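Long-range contacts in modulator of the activity of Ets CG15085-PA (Drosophila melanogaster, PDB 1SV0), which binds the SAM domain of the Ets-family repressor Yan (pokkuri) through its own SAM domain and probably relieves repression by depolymerizing Yan: residues W22-M26 against M67-F72; L38-M44 against Y57-V61. One frame throughout, in Å; residues are numbered along the deposited sequence.

Both contacts belong to one small all-helical SAM domain, with centres about 11 Å apart. Along the chain the order is 22-26, 38-44, 57-61, 67-72, so contact 1 brackets contact 2: helix 16-30 packs on helix 65-80, while helix 37-40 and the chain that follows it meet the end of helix 54-60. The centre of contact 1, which is buried, is about 4 Å from the chain centre; that of contact 2, partly buried, about 9 Å. Direct packing joins them, with Leu23 CD1 3.6 Å from Phe42 CD1 and Tyr69 CD1 3.5 Å from Tyr57 CE1. Core and binding surface are thus continuous: contact 2 reaches the pokkuri chain, whereas contact 1 is untouched by it.

Contact 1 of 2, residues W22-M26 against M67-F72; sequences WLINM and MLYRDF
Trp22 overlaps Leu68 and Phe72, with its indole edge at Leu68 O and Asp71 OD1 and one face toward the Phe72 ring, joining helix 16-30 to helix 65-80 in the SAM-domain core. Both segments are regular helix; their short axes approach to 11.2 Å at 118° between N-to-C directions, and the closest CA pair is Met26-Leu68, 7.2 Å. With chi1 t and chi2 69°, Trp22 brings CZ2 to 3.2 Å from Leu68 O and CH2 to 3.9 Å from Leu68 CB. Phe72, chi1 t, directs its edge at that face in a T-shaped pair (centroid 5.8 Å from that of the Trp22 six-membered ring, planes 62°). Leu68, mt, packs on both Leu23 and Met26, the closest pairs being CD1 to Leu23 CD2 at 3.8 Å and CD2 to Met26 CB at 3.6 Å. Met26, mmm, places SD 3.5 Å from Asp71 CG. Asp71, chi1 t, salt-bridges Arg75, and its OD1 accepts the hydrogen bond from Trp22 NE1 at 2.8 Å, N-H...O 162°.

Contact 2 of 2, residues L38-M44 against Y57-V61; sequences LPQKFPM and YLCRV
Arg60, Phe42 and Val61 dominate this SAM-domain contact, in which helix 37-40 and the chain that follows it pack against the C-terminal end of helix 54-60. Segment 38-44 begins as a weakly bonded helix, then turns: Phe42 (phi/psi -127/66) leads into an inverse gamma turn centred on Pro43, after which Met44 is extended at -157/171. Register is set by CA pairs Lys41-Arg60, 6.1 Å, and Leu38-Val61, 7.8 Å. Phe42, chi1 m and chi2 81°, receives Arg60 CD over its face, a CH-pi contact 3.9 Å from the ring centroid and 28° off the normal. At the ring's edge, Val61 CG2 lies 3.7 Å from Phe42 CE1; the same methyl is 3.8 Å from Leu38 CD1, while Phe42 CE2 is 4.1 Å from Tyr57 CD2. Leu23 and Leu68 also pack on Phe42, tying it into the core. The guanidinium of Arg60 faces the partner protein: NH2 hydrogen-bonds Gly60 O and NH1 salt-bridges Asp63, both of the pokkuri chain, so the contact forms part of the Mae-Yan interface. Met44 CE approaches Arg60 NH2 to 3.7 Å. Within the contact, Arg60 (chi1 -39°, chi2 t, chi3 121°) donates from NE to Lys41 O at 3.0 Å and 160°.

Contact 1 of 2, residues W22-M26 against M67-F72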
loop_
_atom_site.group_PDB
_atom_site.type_symbol
_atom_site.label_atom_id
_atom_site.label_comp_id
_atom_site.label_asym_id
_atom_site.label_seq_id
_atom_site.Cartn_x
_atom_site.Cartn_y
_atom_site.Cartn_z
ATOM N N TRP C 22 14.397 4.495 1.486
ATOM C CA TRP C 22 14.565 3.501 2.555
ATOM C C TRP C 22 14.926 2.137 1.959
ATOM O O TRP C 22 15.742 1.401 2.513
ATOM C CB TRP C 22 13.268 3.364 3.367
ATOM C CG TRP C 22 13.211 2.143 4.253
ATOM C CD1 TRP C 22 13.963 1.898 5.384
ATOM C CD2 TRP C 22 12.347 1.009 4.095
ATOM N NE1 TRP C 22 13.612 0.689 5.928
ATOM C CE2 TRP C 22 12.624 0.121 5.165
ATOM C CE3 TRP C 22 11.362 0.656 3.157
ATOM C CZ2 TRP C 22 11.947 -1.104 5.321
ATOM C CZ3 TRP C 22 10.681 -0.567 3.315
ATOM C CH2 TRP C 22 10.983 -1.428 4.392
ATOM N N LEU C 23 14.307 1.796 0.831
ATOM C CA LEU C 23 14.579 0.513 0.183
ATOM C C LEU C 23 16.018 0.468 -0.321
ATOM O O LEU C 23 16.707 -0.544 -0.177
ATOM C CB LEU C 23 13.607 0.286 -0.982
ATOM C CG LEU C 23 12.172 -0.081 -0.587
ATOM C CD1 LEU C 23 11.267 -0.056 -1.828
ATOM C CD2 LEU C 23 12.166 -1.470 0.053
ATOM N N ILE C 24 16.459 1.566 -0.930
ATOM C CA ILE C 24 17.827 1.652 -1.436
ATOM C C ILE C 24 18.819 1.520 -0.268
ATOM O O ILE C 24 19.815 0.806 -0.375
ATOM C CB ILE C 24 18.056 2.993 -2.181
ATOM C CG1 ILE C 24 17.301 2.968 -3.513
ATOM C CG2 ILE C 24 19.554 3.230 -2.410
ATOM C CD1 ILE C 24 17.301 4.296 -4.236
ATOM N N ASN C 25 18.546 2.211 0.837
ATOM C CA ASN C 25 19.403 2.127 2.027
ATOM C C ASN C 25 19.446 0.704 2.577
ATOM O O ASN C 25 20.500 0.223 2.999
ATOM C CB ASN C 25 18.903 3.061 3.141
ATOM C CG ASN C 25 19.220 4.513 2.866
ATOM O OD1 ASN C 25 20.165 4.823 2.142
ATOM N ND2 ASN C 25 18.444 5.414 3.455
ATOM N N MET C 26 18.293 0.036 2.592
ATOM C CA MET C 26 18.227 -1.339 3.087
ATOM C C MET C 26 19.041 -2.267 2.193
ATOM O O MET C 26 19.721 -3.173 2.684
ATOM C CB MET C 26 16.772 -1.829 3.141
ATOM C CG MET C 26 15.962 -1.260 4.304
ATOM S SD MET C 26 16.651 -1.701 5.927
ATOM C CE MET C 26 16.496 -3.509 5.897
ATOM N N MET C 67 13.733 -8.894 6.121
ATOM C CA MET C 67 14.508 -7.841 6.769
ATOM C C MET C 67 13.837 -6.493 6.548
ATOM O O MET C 67 13.930 -5.608 7.395
ATOM C CB MET C 67 15.944 -7.805 6.234
ATOM C CG MET C 67 16.749 -9.052 6.568
ATOM S SD MET C 67 16.519 -9.559 8.290
ATOM C CE MET C 67 17.288 -8.199 9.193
ATOM N N LEU C 68 13.179 -6.337 5.399
ATOM C CA LEU C 68 12.461 -5.099 5.090
ATOM C C LEU C 68 11.282 -4.978 6.054
ATOM O O LEU C 68 11.051 -3.920 6.664
ATOM C CB LEU C 68 11.924 -5.116 3.646
ATOM C CG LEU C 68 12.940 -5.203 2.507
ATOM C CD1 LEU C 68 12.221 -5.133 1.154
ATOM C CD2 LEU C 68 13.949 -4.070 2.639
ATOM N N TYR C 69 10.530 -6.072 6.177
ATOM C CA TYR C 69 9.367 -6.112 7.063
ATOM C C TYR C 69 9.800 -5.799 8.487
ATOM O O TYR C 69 9.232 -4.945 9.160
ATOM C CB TYR C 69 8.734 -7.506 7.038
ATOM C CG TYR C 69 7.599 -7.683 8.028
ATOM C CD1 TYR C 69 6.336 -7.157 7.771
ATOM C CD2 TYR C 69 7.798 -8.360 9.234
ATOM C CE1 TYR C 69 5.289 -7.301 8.688
ATOM C CE2 TYR C 69 6.760 -8.508 10.161
ATOM C CZ TYR C 69 5.510 -7.976 9.879
ATOM O OH TYR C 69 4.480 -8.125 10.779
ATOM N N ARG C 70 10.823 -6.511 8.932
ATOM C CA ARG C 70 11.353 -6.354 10.276
ATOM C C ARG C 70 11.783 -4.915 10.563
ATOM O O ARG C 70 11.408 -4.345 11.587
ATOM C CB ARG C 70 12.530 -7.307 10.450
ATOM C CG ARG C 70 13.014 -7.495 11.870
ATOM C CD ARG C 70 13.986 -8.670 11.918
ATOM N NE ARG C 70 13.369 -9.889 11.397
ATOM C CZ ARG C 70 14.011 -11.043 11.228
ATOM N NH1 ARG C 70 15.300 -11.142 11.533
ATOM N NH2 ARG C 70 13.361 -12.101 10.759
ATOM N N ASP C 71 12.563 -4.336 9.652
ATOM C CA ASP C 71 13.054 -2.971 9.808
ATOM C C ASP C 71 11.929 -1.940 9.852
ATOM O O ASP C 71 11.967 -1.010 10.666
ATOM C CB ASP C 71 14.030 -2.640 8.671
ATOM C CG ASP C 71 14.756 -1.326 8.883
ATOM O OD1 ASP C 71 14.252 -0.272 8.428
ATOM O OD2 ASP C 71 15.836 -1.347 9.512
ATOM N N PHE C 72 10.926 -2.099 8.988
ATOM C CA PHE C 72 9.805 -1.159 8.971
ATOM C C PHE C 72 9.028 -1.208 10.290
ATOM O O PHE C 72 8.654 -0.168 10.841
ATOM C CB PHE C 72 8.848 -1.454 7.810
ATOM C CG PHE C 72 7.818 -0.381 7.595
ATOM C CD1 PHE C 72 8.138 0.777 6.894
ATOM C CD2 PHE C 72 6.534 -0.514 8.117
ATOM C CE1 PHE C 72 7.195 1.787 6.712
ATOM C CE2 PHE C 72 5.579 0.495 7.939
ATOM C CZ PHE C 72 5.909 1.643 7.238
#

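Contact 2 of 2, residues L38-M44 against Y57-V61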
loop_
_atom_site.group_PDB
_atom_site.type_symbol
_atom_site.label_atom_id
_atom_site.label_comp_id
_atom_site.label_asym_id
_atom_site.label_seq_id
_atom_site.Cartn_x
_atom_site.Cartn_y
_atom_site.Cartn_z
ATOM N N LEU C 38 13.805 -3.040 -7.596
ATOM C CA LEU C 38 13.411 -3.202 -6.197
ATOM C C LEU C 38 12.337 -2.183 -5.814
ATOM O O LEU C 38 11.251 -2.555 -5.377
ATOM C CB LEU C 38 14.620 -3.047 -5.261
ATOM C CG LEU C 38 14.283 -3.166 -3.767
ATOM C CD1 LEU C 38 13.891 -4.611 -3.450
ATOM C CD2 LEU C 38 15.482 -2.739 -2.920
ATOM N N PRO C 39 12.622 -0.883 -5.972
ATOM C CA PRO C 39 11.615 0.122 -5.614
ATOM C C PRO C 39 10.345 0.049 -6.452
ATOM O O PRO C 39 9.268 0.403 -5.982
ATOM C CB PRO C 39 12.360 1.445 -5.780
ATOM C CG PRO C 39 13.415 1.130 -6.799
ATOM C CD PRO C 39 13.885 -0.235 -6.370
ATOM N N GLN C 40 10.463 -0.422 -7.690
ATOM C CA GLN C 40 9.288 -0.542 -8.545
ATOM C C GLN C 40 8.293 -1.558 -7.983
ATOM O O GLN C 40 7.121 -1.541 -8.349
ATOM C CB GLN C 40 9.701 -0.934 -9.970
ATOM C CG GLN C 40 10.415 0.184 -10.706
ATOM C CD GLN C 40 10.823 -0.194 -12.114
ATOM O OE1 GLN C 40 11.719 -1.008 -12.314
ATOM N NE2 GLN C 40 10.163 0.399 -13.099
ATOM N N LYS C 41 8.761 -2.441 -7.100
ATOM C CA LYS C 41 7.884 -3.440 -6.482
ATOM C C LYS C 41 7.059 -2.781 -5.372
ATOM O O LYS C 41 6.077 -3.353 -4.888
ATOM C CB LYS C 41 8.697 -4.581 -5.846
ATOM C CG LYS C 41 9.626 -5.339 -6.790
ATOM C CD LYS C 41 8.856 -6.135 -7.820
ATOM C CE LYS C 41 9.806 -6.922 -8.718
ATOM N NZ LYS C 41 9.080 -7.667 -9.793
ATOM N N PHE C 42 7.470 -1.578 -4.978
ATOM C CA PHE C 42 6.796 -0.847 -3.909
ATOM C C PHE C 42 6.399 0.572 -4.311
ATOM O O PHE C 42 6.939 1.546 -3.784
ATOM C CB PHE C 42 7.691 -0.759 -2.662
ATOM C CG PHE C 42 8.110 -2.090 -2.109
ATOM C CD1 PHE C 42 9.165 -2.795 -2.676
ATOM C CD2 PHE C 42 7.469 -2.630 -0.996
ATOM C CE1 PHE C 42 9.581 -4.013 -2.139
ATOM C CE2 PHE C 42 7.875 -3.845 -0.451
ATOM C CZ PHE C 42 8.937 -4.539 -1.027
ATOM N N PRO C 43 5.463 0.711 -5.260
ATOM C CA PRO C 43 5.025 2.037 -5.696
ATOM C C PRO C 43 3.953 2.562 -4.725
ATOM O O PRO C 43 2.795 2.730 -5.112
ATOM C CB PRO C 43 4.457 1.758 -7.087
ATOM C CG PRO C 43 3.804 0.423 -6.894
ATOM C CD PRO C 43 4.845 -0.348 -6.083
ATOM N N MET C 44 4.341 2.818 -3.476
ATOM C CA MET C 44 3.400 3.278 -2.453
ATOM C C MET C 44 4.125 4.022 -1.329
ATOM O O MET C 44 5.356 4.004 -1.272
ATOM C CB MET C 44 2.676 2.066 -1.868
ATOM C CG MET C 44 3.649 1.044 -1.274
ATOM S SD MET C 44 2.906 -0.515 -0.730
ATOM C CE MET C 44 2.835 -1.394 -2.292
ATOM N N TYR C 57 5.579 -8.707 1.620
ATOM C CA TYR C 57 6.960 -8.282 1.421
ATOM C C TYR C 57 7.712 -9.410 0.711
ATOM O O TYR C 57 8.389 -9.187 -0.290
ATOM C CB TYR C 57 7.651 -8.013 2.762
ATOM C CG TYR C 57 7.360 -6.670 3.382
ATOM C CD1 TYR C 57 6.249 -6.479 4.204
ATOM C CD2 TYR C 57 8.227 -5.596 3.186
ATOM C CE1 TYR C 57 6.011 -5.253 4.827
ATOM C CE2 TYR C 57 8.002 -4.365 3.801
ATOM C CZ TYR C 57 6.893 -4.202 4.623
ATOM O OH TYR C 57 6.684 -2.997 5.253
ATOM N N LEU C 58 7.582 -10.623 1.244
ATOM C CA LEU C 58 8.253 -11.793 0.682
ATOM C C LEU C 58 7.841 -12.048 -0.754
ATOM O O LEU C 58 8.641 -12.512 -1.568
ATOM C CB LEU C 58 7.946 -13.025 1.523
ATOM C CG LEU C 58 8.473 -12.979 2.956
ATOM C CD1 LEU C 58 7.992 -14.201 3.710
ATOM C CD2 LEU C 58 9.994 -12.920 2.936
ATOM N N CYS C 59 6.587 -11.735 -1.061
ATOM C CA CYS C 59 6.055 -11.924 -2.402
ATOM C C CYS C 59 6.809 -11.052 -3.404
ATOM O O CYS C 59 7.064 -11.453 -4.541
ATOM C CB CYS C 59 4.569 -11.562 -2.418
ATOM S SG CYS C 59 3.792 -11.736 -4.021
ATOM N N ARG C 60 7.174 -9.857 -2.963
ATOM C CA ARG C 60 7.882 -8.909 -3.804
ATOM C C ARG C 60 9.387 -9.171 -3.761
ATOM O O ARG C 60 10.065 -9.133 -4.781
ATOM C CB ARG C 60 7.563 -7.487 -3.324
ATOM C CG ARG C 60 6.097 -7.323 -2.903
ATOM C CD ARG C 60 5.817 -5.974 -2.244
ATOM N NE ARG C 60 4.806 -5.212 -2.974
ATOM C CZ ARG C 60 3.507 -5.497 -2.971
ATOM N NH1 ARG C 60 3.054 -6.526 -2.269
ATOM N NH2 ARG C 60 2.667 -4.770 -3.690
ATOM N N VAL C 61 9.902 -9.446 -2.571
ATOM C CA VAL C 61 11.329 -9.693 -2.390
ATOM C C VAL C 61 11.511 -10.978 -1.583
ATOM O O VAL C 61 11.636 -10.933 -0.358
ATOM C CB VAL C 61 11.990 -8.525 -1.620
ATOM C CG1 VAL C 61 13.504 -8.581 -1.785
ATOM C CG2 VAL C 61 11.435 -7.195 -2.114
#